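Local structure of oxidase (Sinorhizobium meliloti, 4FFU) at residues I29-Y34 / V167-E172; F113-H118 / R154-L159. The protein is a MaoC-like, NodN-related protein of uncertain function that may have monoamine oxidase activity. All blocks are in the same frame, centred on the assembly; numbering follows the deposited sequence.

Interaction 1: residues I29-Y34 / V167-E172; sequences IYYEDY and VERKPE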
loop_
_atom_site.group_PDB
_atom_site.type_symbol
_atom_site.label_atom_id
_atom_site.label_comp_id
_atom_site.label_asym_id
_atom_site.label_seq_id
_atom_site.Cartn_x
_atom_site.Cartn_y
_atom_site.Cartn_z
ATOM N N ILE I 29 22.671 -21.686 11.171
ATOM C CA ILE I 29 23.850 -22.293 10.562
ATOM C C ILE I 29 25.067 -21.460 10.939
ATOM O O ILE I 29 25.195 -20.301 10.522
ATOM C CB ILE I 29 23.752 -22.399 9.019
ATOM C CG1 ILE I 29 22.394 -22.952 8.582
ATOM C CG2 ILE I 29 24.905 -23.238 8.475
ATOM C CD1 ILE I 29 21.991 -22.543 7.181
ATOM N N TYR I 30 25.950 -22.058 11.736
ATOM C CA TYR I 30 27.201 -21.424 12.125
ATOM C C TYR I 30 28.176 -21.479 10.978
ATOM O O TYR I 30 28.005 -22.273 10.047
ATOM C CB TYR I 30 27.791 -22.126 13.346
ATOM C CG TYR I 30 27.017 -21.828 14.602
ATOM C CD1 TYR I 30 27.173 -20.604 15.260
ATOM C CD2 TYR I 30 26.108 -22.751 15.123
ATOM C CE1 TYR I 30 26.464 -20.319 16.410
ATOM C CE2 TYR I 30 25.388 -22.471 16.274
ATOM C CZ TYR I 30 25.572 -21.256 16.910
ATOM O OH TYR I 30 24.871 -20.962 18.048
ATOM N N TYR I 31 29.208 -20.645 11.055
ATOM C CA TYR I 31 30.140 -20.456 9.943
ATOM C C TYR I 31 30.696 -21.770 9.389
ATOM O O TYR I 31 30.728 -21.966 8.170
ATOM C CB TYR I 31 31.272 -19.510 10.341
ATOM C CG TYR I 31 32.398 -19.481 9.330
ATOM C CD1 TYR I 31 32.222 -18.864 8.088
ATOM C CD2 TYR I 31 33.631 -20.103 9.600
ATOM C CE1 TYR I 31 33.234 -18.845 7.153
ATOM C CE2 TYR I 31 34.656 -20.092 8.660
ATOM C CZ TYR I 31 34.445 -19.463 7.436
ATOM O OH TYR I 31 35.436 -19.434 6.490
ATOM N N GLU I 32 31.134 -22.653 10.292
ATOM C CA GLU I 32 31.716 -23.957 9.923
ATOM C C GLU I 32 30.761 -24.885 9.186
ATOM O O GLU I 32 31.202 -25.715 8.391
ATOM C CB GLU I 32 32.293 -24.679 11.152
ATOM C CG GLU I 32 33.436 -23.938 11.836
ATOM C CD GLU I 32 32.973 -22.919 12.873
ATOM O OE1 GLU I 32 31.753 -22.658 12.990
ATOM O OE2 GLU I 32 33.846 -22.373 13.576
ATOM N N ASP I 33 29.460 -24.752 9.442
ATOM C CA ASP I 33 28.474 -25.647 8.838
ATOM C C ASP I 33 27.879 -25.200 7.487
ATOM O O ASP I 33 27.103 -25.934 6.872
ATOM C CB ASP I 33 27.377 -25.966 9.851
ATOM C CG ASP I 33 27.939 -26.524 11.156
ATOM O OD1 ASP I 33 29.003 -27.190 11.129
ATOM O OD2 ASP I 33 27.319 -26.282 12.207
ATOM N N TYR I 34 28.243 -24.008 7.008
ATOM C CA TYR I 34 27.880 -23.644 5.643
ATOM C C TYR I 34 28.605 -24.558 4.684
ATOM O O TYR I 34 29.808 -24.793 4.837
ATOM C CB TYR I 34 28.235 -22.179 5.352
ATOM C CG TYR I 34 27.101 -21.229 5.691
ATOM C CD1 TYR I 34 26.124 -20.904 4.743
ATOM C CD2 TYR I 34 27.002 -20.653 6.954
ATOM C CE1 TYR I 34 25.084 -20.019 5.052
ATOM C CE2 TYR I 34 25.973 -19.780 7.269
ATOM C CZ TYR I 34 25.012 -19.471 6.324
ATOM O OH TYR I 34 23.995 -18.592 6.662
ATOM N N VAL I 167 29.193 -14.420 9.555
ATOM C CA VAL I 167 28.530 -15.526 10.246
ATOM C C VAL I 167 29.325 -15.916 11.499
ATOM O O VAL I 167 30.523 -16.160 11.425
ATOM C CB VAL I 167 28.353 -16.760 9.332
ATOM C CG1 VAL I 167 27.514 -17.825 10.041
ATOM C CG2 VAL I 167 27.705 -16.359 8.000
ATOM N N GLU I 168 28.641 -15.934 12.647
ATOM C CA GLU I 168 29.233 -16.396 13.911
ATOM C C GLU I 168 29.803 -17.803 13.795
ATOM O O GLU I 168 29.195 -18.681 13.178
ATOM C CB GLU I 168 28.183 -16.395 15.022
ATOM C CG GLU I 168 27.770 -15.013 15.501
ATOM C CD GLU I 168 26.674 -15.070 16.556
ATOM O OE1 GLU I 168 26.601 -16.084 17.297
ATOM O OE2 GLU I 168 25.887 -14.097 16.651
ATOM N N ARG I 169 30.970 -18.013 14.400
ATOM C CA ARG I 169 31.546 -19.355 14.488
ATOM C C ARG I 169 30.808 -20.134 15.568
ATOM O O ARG I 169 30.290 -19.528 16.524
ATOM C CB ARG I 169 33.033 -19.284 14.816
ATOM C CG ARG I 169 33.870 -18.707 13.690
ATOM C CD ARG I 169 35.350 -18.807 14.007
ATOM N NE ARG I 169 36.143 -18.183 12.954
ATOM C CZ ARG I 169 36.623 -18.822 11.893
ATOM N NH1 ARG I 169 36.413 -20.121 11.736
ATOM N NH2 ARG I 169 37.322 -18.152 10.993
ATOM N N LYS I 170 30.752 -21.463 15.418
ATOM C CA LYS I 170 30.033 -22.292 16.393
ATOM C C LYS I 170 30.731 -22.267 17.745
ATOM O O LYS I 170 31.953 -22.337 17.802
ATOM C CB LYS I 170 29.771 -23.725 15.906
ATOM C CG LYS I 170 30.975 -24.552 15.502
ATOM C CD LYS I 170 30.584 -26.019 15.398
ATOM C CE LYS I 170 29.423 -26.222 14.439
ATOM N NZ LYS I 170 28.546 -27.365 14.818
ATOM N N PRO I 171 29.950 -22.123 18.830
ATOM C CA PRO I 171 30.535 -21.974 20.158
ATOM C C PRO I 171 31.142 -23.278 20.634
ATOM O O PRO I 171 30.663 -24.349 20.259
ATOM C CB PRO I 171 29.333 -21.597 21.044
ATOM C CG PRO I 171 28.225 -21.253 20.104
ATOM C CD PRO I 171 28.479 -22.077 18.879
ATOM N N GLU I 172 32.206 -23.167 21.427
ATOM C CA GLU I 172 32.807 -24.283 22.180
ATOM C C GLU I 172 31.804 -25.369 22.605
ATOM O O GLU I 172 30.749 -25.075 23.177
ATOM C CB GLU I 172 33.528 -23.733 23.419
ATOM C CG GLU I 172 32.713 -22.702 24.204
ATOM C CD GLU I 172 33.390 -22.228 25.485
ATOM O OE1 GLU I 172 34.304 -22.924 25.984
ATOM O OE2 GLU I 172 32.997 -21.148 25.994
HETATM O O HOH W 1 34.209 -22.629 16.361
#
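At the C-terminal end of strand 157-168 of the MaoC-like fold, the 3-10 turn 31-33, which lies ahead of strand 39-46, seats against the chain as it leaves the sheet. Tyr31 N donates to Glu168 O at 2.9 Å, and two residues beyond Glu168, Lys170 N gives a nearly straight bond to Glu32 OE1, also 2.9 Å (N-H...O 169°), so the turn holds the departing chain with one N-H donor and one carboxylate acceptor. The Glu32 chain bends at chi2 (87°), bringing OE1 to the N-H, which meets it on the syn side. Its other oxygen lies over the aliphatic start of Arg169, OE2 to CB 3.4 Å, and accepts from a water that also donates to Lys170 O. Arg169 and Tyr31 lie side by side, pointing the same way, with Tyr31 CD2 over one face of the guanidinium, 3.5 Å from NH1, and the two planes 72° apart; the main charged partner of Arg169 is Asp134, through NH2. On the sheet side, Val167 CG1 packs against the turn, 3.4 Å from Tyr31 N and 3.7 Å from Tyr34 CE2, while Tyr34 OH is hydrogen-bonded to Asn100 ND2. Tyr30 lies along the tail: Lys170 CA and Pro171 CD cover one face of its ring in CH-pi contacts, and Glu168 O meets the ring edge in plane. Lys170 CG sits between the backbone N and carbonyl carbon, and the chain then bends so that NZ makes a salt bridge to Asp33 OD2 at 3.1 Å, its hydrogen bond weak.

Interaction 2: residues F113-H118 / R154-L159; sequences FVRPVH and RGEVVL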
loop_
_atom_site.group_PDB
_atom_site.type_symbol
_atom_site.label_atom_id
_atom_site.label_comp_id
_atom_site.label_asym_id
_atom_site.label_seq_id
_atom_site.Cartn_x
_atom_site.Cartn_y
_atom_site.Cartn_z
ATOM N N PHE I 113 22.502 -5.930 -13.437
ATOM C CA PHE I 113 21.195 -5.967 -14.091
ATOM C C PHE I 113 21.369 -6.647 -15.429
ATOM O O PHE I 113 21.815 -6.045 -16.395
ATOM C CB PHE I 113 20.647 -4.554 -14.261
ATOM C CG PHE I 113 20.513 -3.839 -12.963
ATOM C CD1 PHE I 113 19.760 -4.407 -11.915
ATOM C CD2 PHE I 113 21.173 -2.632 -12.746
ATOM C CE1 PHE I 113 19.652 -3.760 -10.683
ATOM C CE2 PHE I 113 21.050 -1.983 -11.518
ATOM C CZ PHE I 113 20.294 -2.539 -10.494
ATOM N N VAL I 114 21.050 -7.925 -15.457
ATOM C CA VAL I 114 21.412 -8.776 -16.602
ATOM C C VAL I 114 20.402 -8.707 -17.753
ATOM O O VAL I 114 20.797 -8.659 -18.937
ATOM C CB VAL I 114 21.655 -10.234 -16.164
ATOM C CG1 VAL I 114 22.155 -11.085 -17.352
ATOM C CG2 VAL I 114 22.679 -10.264 -15.039
ATOM N N ARG I 115 19.111 -8.691 -17.414
ATOM C CA ARG I 115 18.035 -8.583 -18.406
ATOM C C ARG I 115 16.893 -7.748 -17.843
ATOM O O ARG I 115 16.647 -7.775 -16.612
ATOM C CB ARG I 115 17.481 -9.974 -18.789
ATOM C CG ARG I 115 18.460 -10.900 -19.493
ATOM C CD ARG I 115 17.805 -12.237 -19.834
ATOM N NE ARG I 115 18.623 -13.000 -20.782
ATOM C CZ ARG I 115 19.747 -13.626 -20.474
ATOM N NH1 ARG I 115 20.218 -13.638 -19.223
ATOM N NH2 ARG I 115 20.397 -14.279 -21.440
ATOM N N PRO I 116 16.151 -7.030 -18.714
ATOM C CA PRO I 116 15.000 -6.321 -18.147
ATOM C C PRO I 116 13.901 -7.281 -17.708
ATOM O O PRO I 116 13.821 -8.407 -18.235
ATOM C CB PRO I 116 14.490 -5.456 -19.326
ATOM C CG PRO I 116 15.048 -6.116 -20.554
ATOM C CD PRO I 116 16.340 -6.744 -20.155
ATOM N N VAL I 117 13.074 -6.837 -16.750
ATOM C CA VAL I 117 11.900 -7.587 -16.301
ATOM C C VAL I 117 10.656 -6.785 -16.671
ATOM O O VAL I 117 10.587 -5.563 -16.438
ATOM C CB VAL I 117 11.948 -7.848 -14.768
ATOM C CG1 VAL I 117 10.665 -8.520 -14.252
ATOM C CG2 VAL I 117 13.180 -8.691 -14.430
ATOM N N HIS I 118 9.676 -7.477 -17.241
ATOM C CA HIS I 118 8.463 -6.846 -17.711
ATOM C C HIS I 118 7.289 -7.287 -16.893
ATOM O O HIS I 118 7.355 -8.312 -16.228
ATOM C CB HIS I 118 8.215 -7.248 -19.171
ATOM C CG HIS I 118 9.354 -6.894 -20.063
ATOM N ND1 HIS I 118 10.040 -7.833 -20.807
ATOM C CD2 HIS I 118 9.957 -5.707 -20.297
ATOM C CE1 HIS I 118 11.013 -7.231 -21.472
ATOM N NE2 HIS I 118 10.979 -5.942 -21.189
ATOM N N ARG I 154 11.619 -18.003 -18.335
ATOM C CA ARG I 154 12.343 -18.684 -19.440
ATOM C C ARG I 154 13.641 -19.290 -18.946
ATOM O O ARG I 154 14.426 -19.823 -19.736
ATOM C CB ARG I 154 12.638 -17.722 -20.583
ATOM C CG ARG I 154 11.424 -17.265 -21.364
ATOM C CD ARG I 154 11.805 -16.256 -22.446
ATOM N NE ARG I 154 12.042 -14.902 -21.931
ATOM C CZ ARG I 154 11.082 -14.028 -21.632
ATOM N NH1 ARG I 154 9.806 -14.351 -21.785
ATOM N NH2 ARG I 154 11.394 -12.823 -21.170
ATOM N N GLY I 155 13.871 -19.233 -17.643
ATOM C CA GLY I 155 15.125 -19.735 -17.078
ATOM C C GLY I 155 16.320 -18.809 -17.302
ATOM O O GLY I 155 17.476 -19.209 -17.113
ATOM N N GLU I 156 16.051 -17.564 -17.685
ATOM C CA GLU I 156 17.124 -16.604 -17.939
ATOM C C GLU I 156 17.484 -15.830 -16.676
ATOM O O GLU I 156 16.589 -15.391 -15.953
ATOM C CB GLU I 156 16.691 -15.633 -19.033
ATOM C CG GLU I 156 16.328 -16.321 -20.349
ATOM C CD GLU I 156 15.550 -15.411 -21.286
ATOM O OE1 GLU I 156 14.907 -14.438 -20.816
ATOM O OE2 GLU I 156 15.565 -15.676 -22.507
ATOM N N VAL I 157 18.780 -15.630 -16.431
ATOM C CA VAL I 157 19.199 -14.757 -15.316
ATOM C C VAL I 157 18.809 -13.322 -15.645
ATOM O O VAL I 157 19.176 -12.804 -16.705
ATOM C CB VAL I 157 20.720 -14.829 -15.052
ATOM C CG1 VAL I 157 21.109 -13.893 -13.901
ATOM C CG2 VAL I 157 21.117 -16.242 -14.675
ATOM N N VAL I 158 18.067 -12.660 -14.753
ATOM C CA VAL I 158 17.733 -11.242 -14.975
ATOM C C VAL I 158 18.538 -10.321 -14.046
ATOM O O VAL I 158 18.738 -9.134 -14.365
ATOM C CB VAL I 158 16.218 -10.964 -14.846
ATOM C CG1 VAL I 158 15.469 -11.857 -15.839
ATOM C CG2 VAL I 158 15.735 -11.233 -13.416
ATOM N N LEU I 159 18.989 -10.874 -12.914
ATOM C CA LEU I 159 19.812 -10.138 -11.960
ATOM C C LEU I 159 20.727 -11.112 -11.196
ATOM O O LEU I 159 20.346 -12.254 -10.887
ATOM C CB LEU I 159 18.867 -9.384 -10.978
ATOM C CG LEU I 159 19.524 -8.487 -9.933
ATOM C CD1 LEU I 159 18.568 -7.319 -9.606
ATOM C CD2 LEU I 159 19.899 -9.264 -8.665
HETATM O O HOH W 2 9.961 -10.417 -20.641
#
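Val158 O accepts two backbone N-H groups, Val114 N at 2.8 Å and Arg115 N at 3.1 Å, where the chain leaving strand 103-113 turns off the antiparallel sheet beside the start of strand 157-168. Both donors approach from the same face of the carbonyl plane; the Arg115 bond is the straighter at its hydrogen (168°), whereas Val114 N lies above the plane. Val158 belongs to a classic beta bulge, since it and Leu159 both face Val150 of strand 141-151, and regular pairing resumes with Phe113 and Leu159, an antiparallel non-hydrogen-bonded pair. There Leu159 CD1 abuts the edge of the Phe113 ring, CE1 to CD1 3.9 Å, the two side chains running side by side; the backbone of Phe113 also bonds to the second subunit, so this strand edge belongs to the subunit interface. Arg115 runs back along Val157 and Glu156. Its chain is extended from CG to NE, carrying NH1 to Val157 O at 2.8 Å, where the bond lies on a carbonyl lone pair and close to the guanidinium plane. Glu156 CB covers one face of that guanidinium, while Glu156 OE1 stands well out of its plane, a long electrostatic contact with no N-H aimed at it. The same oxygen accepts from Arg154 NE at 3.1 Å, which completes the salt-bridge network with Arg115, and also from Asn152 ND2, so the carboxylate lies between two arginines. Val117 CG2 packs on Val158 CG2 (3.7 Å), and both valines also touch Ile87 of helix 84-93. Farther out, a water accepts from Arg154 NH2 at 2.8 Å and bonds His118 ND1 at 2.6 Å.

Overall arrangement
From the N terminus, the chain first forms the turn in 29-34, then runs through strand 39-46, the helices and strand 103-113 to 113-118. It continues through strands 122-134 and 141-151 to 154-159, where interaction 2 closes a loop of 35 intervening residues that holds both of these strands. Strand 157-168 then leads to 167-172, where interaction 1 closes a far wider loop of 132 residues, within which interaction 2 lies entirely. The contacts thus mark the two ends of one strand, on opposite sides of the chain's centre. Interaction 1 joins the N-terminal region to the C-terminal tail; interaction 2 joins the end of strand 103-113 and the loop after it to the start of strand 157-168, beside helix 84-93.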